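Local coordinates for holo-[acyl-carrier-protein] synthase (Neisseria meningitidis serogroup C / serotype 2a, PDB 5CMO), which belongs to the 4'-phosphopantetheinyl transferase superfamily and is a compact alpha/beta protein that assembles as a trimer, at residues 29-34 and 50-55. Numbering follows the deposited sequence.
Sequences RILTPE and AKRFAA
Arg-29 meets Phe-53 through its guanidinium, and loosely: NH2 stands 4.4 Å from CE1 of the Phe-53 ring, at an oblique inclination. One face of that flat group rests on its sequence neighbour, Ile-30, whose CD1 lies 3.5 Å above the plane over the centre; this methyl touches guanidinium and phenyl ring from directions roughly at right angles.

Ile-30 makes the main apolar contact with the Phe-53 ring. Its CD1 packs 3.6 Å from Phe-53 CE1, and its CG2 approaches Phe-53 CD1 at 4.0 Å, two branches gripping the same side of the ring. Phe-53 sends CG anti to its own backbone N (chi1 -163°), which swings the ring toward the isoleucine although its CB does not head there.

Leu-31, the first residue to leave the helical conformation, turns CD2 onto the aliphatic part of Arg-52, 3.6 Å from CG, the two side chains crossing at about a right angle. Arg-52 bends at chi2 (-36°), and its guanidinium turns off to a salt bridge from NE to Glu-35 and a cation-pi contact with Tyr-48, while Leu-31 CD2 meets the CB and CG methylenes.

At Thr-32 the chain starts helix 33-38. OG1 caps a backbone N beyond Glu-34 and donates to Glu-34 OE1 at 3.0 Å, on the anti lone pair. Glu-35 returns a bond to Thr-32 N, consistent with a capping box, and so ties the helix start to Arg-52.

The contact thus seats the turn between helices 24-30 and 33-38 against the middle of helix 45-62. Lys-56 of that helix adds a polar tie to Ile-30 O, Phe-26 meets the Phe-53 ring edge-to-face, and the same helix packs Phe-53 on helix 12-22 and Arg-52 on strand 76-80.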
ATOM      1  N   ARG A  29      -6.190  24.773  -5.399  1.00 51.83           N
ATOM      2  CA  ARG A  29      -4.866  24.559  -4.820  1.00 54.65           C
ATOM      3  C   ARG A  29      -4.284  23.202  -5.211  1.00 44.83           C
ATOM      4  O   ARG A  29      -3.087  23.088  -5.477  1.00 42.86           O
ATOM      5  CB  ARG A  29      -4.931  24.672  -3.292  1.00 61.40           C
ATOM      6  CG  ARG A  29      -3.631  24.314  -2.584  1.00 70.22           C
ATOM      7  CD  ARG A  29      -3.683  24.645  -1.099  1.00 76.42           C
ATOM      8  NE  ARG A  29      -4.327  23.592  -0.314  1.00 80.36           N
ATOM      9  CZ  ARG A  29      -3.717  22.485   0.104  1.00 75.31           C
ATOM     10  NH1 ARG A  29      -2.439  22.270  -0.189  1.00 68.23           N
ATOM     11  NH2 ARG A  29      -4.385  21.588   0.814  1.00 77.98           N
ATOM     12  N   ILE A  30      -5.135  22.182  -5.251  1.00 43.26           N
ATOM     13  CA  ILE A  30      -4.686  20.802  -5.444  1.00 43.91           C
ATOM     14  C   ILE A  30      -4.602  20.397  -6.915  1.00 36.57           C
ATOM     15  O   ILE A  30      -3.791  19.548  -7.287  1.00 30.48           O
ATOM     16  CB  ILE A  30      -5.629  19.807  -4.717  1.00 48.44           C
ATOM     17  CG1 ILE A  30      -5.687  20.121  -3.220  1.00 46.68           C
ATOM     18  CG2 ILE A  30      -5.184  18.360  -4.937  1.00 56.51           C
ATOM     19  CD1 ILE A  30      -4.344  20.094  -2.522  1.00 43.93           C
ATOM     20  N   LEU A  31      -5.446  20.993  -7.750  1.00 31.90           N
ATOM     21  CA  LEU A  31      -5.545  20.583  -9.145  1.00 37.10           C
ATOM     22  C   LEU A  31      -4.600  21.361 -10.052  1.00 40.43           C
ATOM     23  O   LEU A  31      -4.339  22.543  -9.833  1.00 51.30           O
ATOM     24  CB  LEU A  31      -6.979  20.755  -9.643  1.00 40.22           C
ATOM     25  CG  LEU A  31      -8.059  19.988  -8.877  1.00 35.56           C
ATOM     26  CD1 LEU A  31      -9.419  20.209  -9.527  1.00 39.75           C
ATOM     27  CD2 LEU A  31      -7.727  18.504  -8.801  1.00 36.31           C
ATOM     28  N   THR A  32      -4.093  20.681 -11.076  1.00 31.85           N
ATOM     29  CA  THR A  32      -3.283  21.325 -12.099  1.00 34.81           C
ATOM     30  C   THR A  32      -4.181  22.230 -12.935  1.00 38.19           C
ATOM     31  O   THR A  32      -5.406  22.157 -12.824  1.00 38.43           O
ATOM     32  CB  THR A  32      -2.590  20.297 -13.016  1.00 37.55           C
ATOM     33  OG1 THR A  32      -3.565  19.651 -13.847  1.00 35.81           O
ATOM     34  CG2 THR A  32      -1.849  19.251 -12.194  1.00 38.01           C
ATOM     35  N   PRO A  33      -3.580  23.097 -13.766  1.00 39.60           N
ATOM     36  CA  PRO A  33      -4.401  23.908 -14.670  1.00 43.87           C
ATOM     37  C   PRO A  33      -5.301  23.050 -15.556  1.00 40.97           C
ATOM     38  O   PRO A  33      -6.469  23.383 -15.734  1.00 40.24           O
ATOM     39  CB  PRO A  33      -3.362  24.661 -15.505  1.00 45.97           C
ATOM     40  CG  PRO A  33      -2.174  24.757 -14.617  1.00 43.32           C
ATOM     41  CD  PRO A  33      -2.158  23.479 -13.823  1.00 37.54           C
ATOM     42  N   GLU A  34      -4.762  21.954 -16.082  1.00 36.01           N
ATOM     43  CA  GLU A  34      -5.526  21.059 -16.948  1.00 35.67           C
ATOM     44  C   GLU A  34      -6.713  20.453 -16.206  1.00 39.51           C
ATOM     45  O   GLU A  34      -7.839  20.463 -16.703  1.00 42.74           O
ATOM     46  CB  GLU A  34      -4.634  19.938 -17.493  1.00 34.45           C
ATOM     47  CG  GLU A  34      -3.460  20.415 -18.347  1.00 45.78           C
ATOM     48  CD  GLU A  34      -2.252  20.844 -17.529  1.00 45.02           C
ATOM     49  OE1 GLU A  34      -2.330  20.839 -16.282  1.00 38.13           O
ATOM     50  OE2 GLU A  34      -1.219  21.187 -18.139  1.00 42.52           O
ATOM     51  N   ALA A  50     -10.556  13.555  -4.258  1.00 35.94           N
ATOM     52  CA  ALA A  50      -9.961  12.576  -3.353  1.00 30.05           C
ATOM     53  C   ALA A  50      -8.829  11.811  -4.027  1.00 31.44           C
ATOM     54  O   ALA A  50      -7.769  11.601  -3.435  1.00 33.51           O
ATOM     55  CB  ALA A  50     -11.020  11.605  -2.855  1.00 32.36           C
ATOM     56  N   LYS A  51      -9.065  11.394  -5.265  1.00 37.77           N
ATOM     57  CA  LYS A  51      -8.067  10.655  -6.028  1.00 42.81           C
ATOM     58  C   LYS A  51      -6.833  11.504  -6.296  1.00 28.72           C
ATOM     59  O   LYS A  51      -5.704  11.043  -6.122  1.00 30.25           O
ATOM     60  CB  LYS A  51      -8.659  10.172  -7.350  1.00 63.33           C
ATOM     61  CG  LYS A  51      -9.478   8.902  -7.228  1.00 89.88           C
ATOM     62  CD  LYS A  51     -10.256   8.612  -8.499  1.00111.35           C
ATOM     63  CE  LYS A  51      -9.335   8.453  -9.697  1.00121.68           C
ATOM     64  NZ  LYS A  51     -10.075   8.009 -10.902  1.00125.62           N
ATOM     65  N   ARG A  52      -7.059  12.740  -6.726  1.00 30.64           N
ATOM     66  CA  ARG A  52      -5.972  13.661  -7.023  1.00 35.13           C
ATOM     67  C   ARG A  52      -5.155  13.926  -5.764  1.00 36.71           C
ATOM     68  O   ARG A  52      -3.926  13.906  -5.791  1.00 33.34           O
ATOM     69  CB  ARG A  52      -6.509  14.984  -7.587  1.00 34.38           C
ATOM     70  CG  ARG A  52      -7.218  14.899  -8.939  1.00 40.80           C
ATOM     71  CD  ARG A  52      -6.580  13.884  -9.862  1.00 43.64           C
ATOM     72  NE  ARG A  52      -6.991  14.049 -11.256  1.00 40.05           N
ATOM     73  CZ  ARG A  52      -8.103  13.544 -11.785  1.00 47.06           C
ATOM     74  NH1 ARG A  52      -8.947  12.841 -11.041  1.00 53.41           N
ATOM     75  NH2 ARG A  52      -8.373  13.750 -13.065  1.00 51.94           N
ATOM     76  N   PHE A  53      -5.853  14.157  -4.657  1.00 32.49           N
ATOM     77  CA  PHE A  53      -5.202  14.522  -3.407  1.00 26.75           C
ATOM     78  C   PHE A  53      -4.312  13.382  -2.902  1.00 28.77           C
ATOM     79  O   PHE A  53      -3.185  13.614  -2.465  1.00 29.87           O
ATOM     80  CB  PHE A  53      -6.260  14.896  -2.362  1.00 30.76           C
ATOM     81  CG  PHE A  53      -5.723  15.655  -1.178  1.00 45.75           C
ATOM     82  CD1 PHE A  53      -4.744  16.625  -1.332  1.00 56.29           C
ATOM     83  CD2 PHE A  53      -6.223  15.416   0.089  1.00 58.89           C
ATOM     84  CE1 PHE A  53      -4.261  17.322  -0.241  1.00 67.20           C
ATOM     85  CE2 PHE A  53      -5.747  16.112   1.183  1.00 71.67           C
ATOM     86  CZ  PHE A  53      -4.766  17.066   1.018  1.00 74.53           C
ATOM     87  N   ALA A  54      -4.815  12.152  -2.990  1.00 29.89           N
ATOM     88  CA  ALA A  54      -4.070  10.978  -2.531  1.00 30.61           C
ATOM     89  C   ALA A  54      -2.880  10.661  -3.433  1.00 27.37           C
ATOM     90  O   ALA A  54      -1.773  10.414  -2.955  1.00 22.58           O
ATOM     91  CB  ALA A  54      -4.992   9.767  -2.450  1.00 27.49           C
ATOM     92  N   ALA A  55      -3.121  10.656  -4.739  1.00 25.42           N
ATOM     93  CA  ALA A  55      -2.092  10.314  -5.717  1.00 30.25           C
ATOM     94  C   ALA A  55      -0.915  11.285  -5.679  1.00 27.49           C
ATOM     95  O   ALA A  55       0.245  10.872  -5.731  1.00 26.52           O
ATOM     96  CB  ALA A  55      -2.694  10.282  -7.110  1.00 32.48           C
TER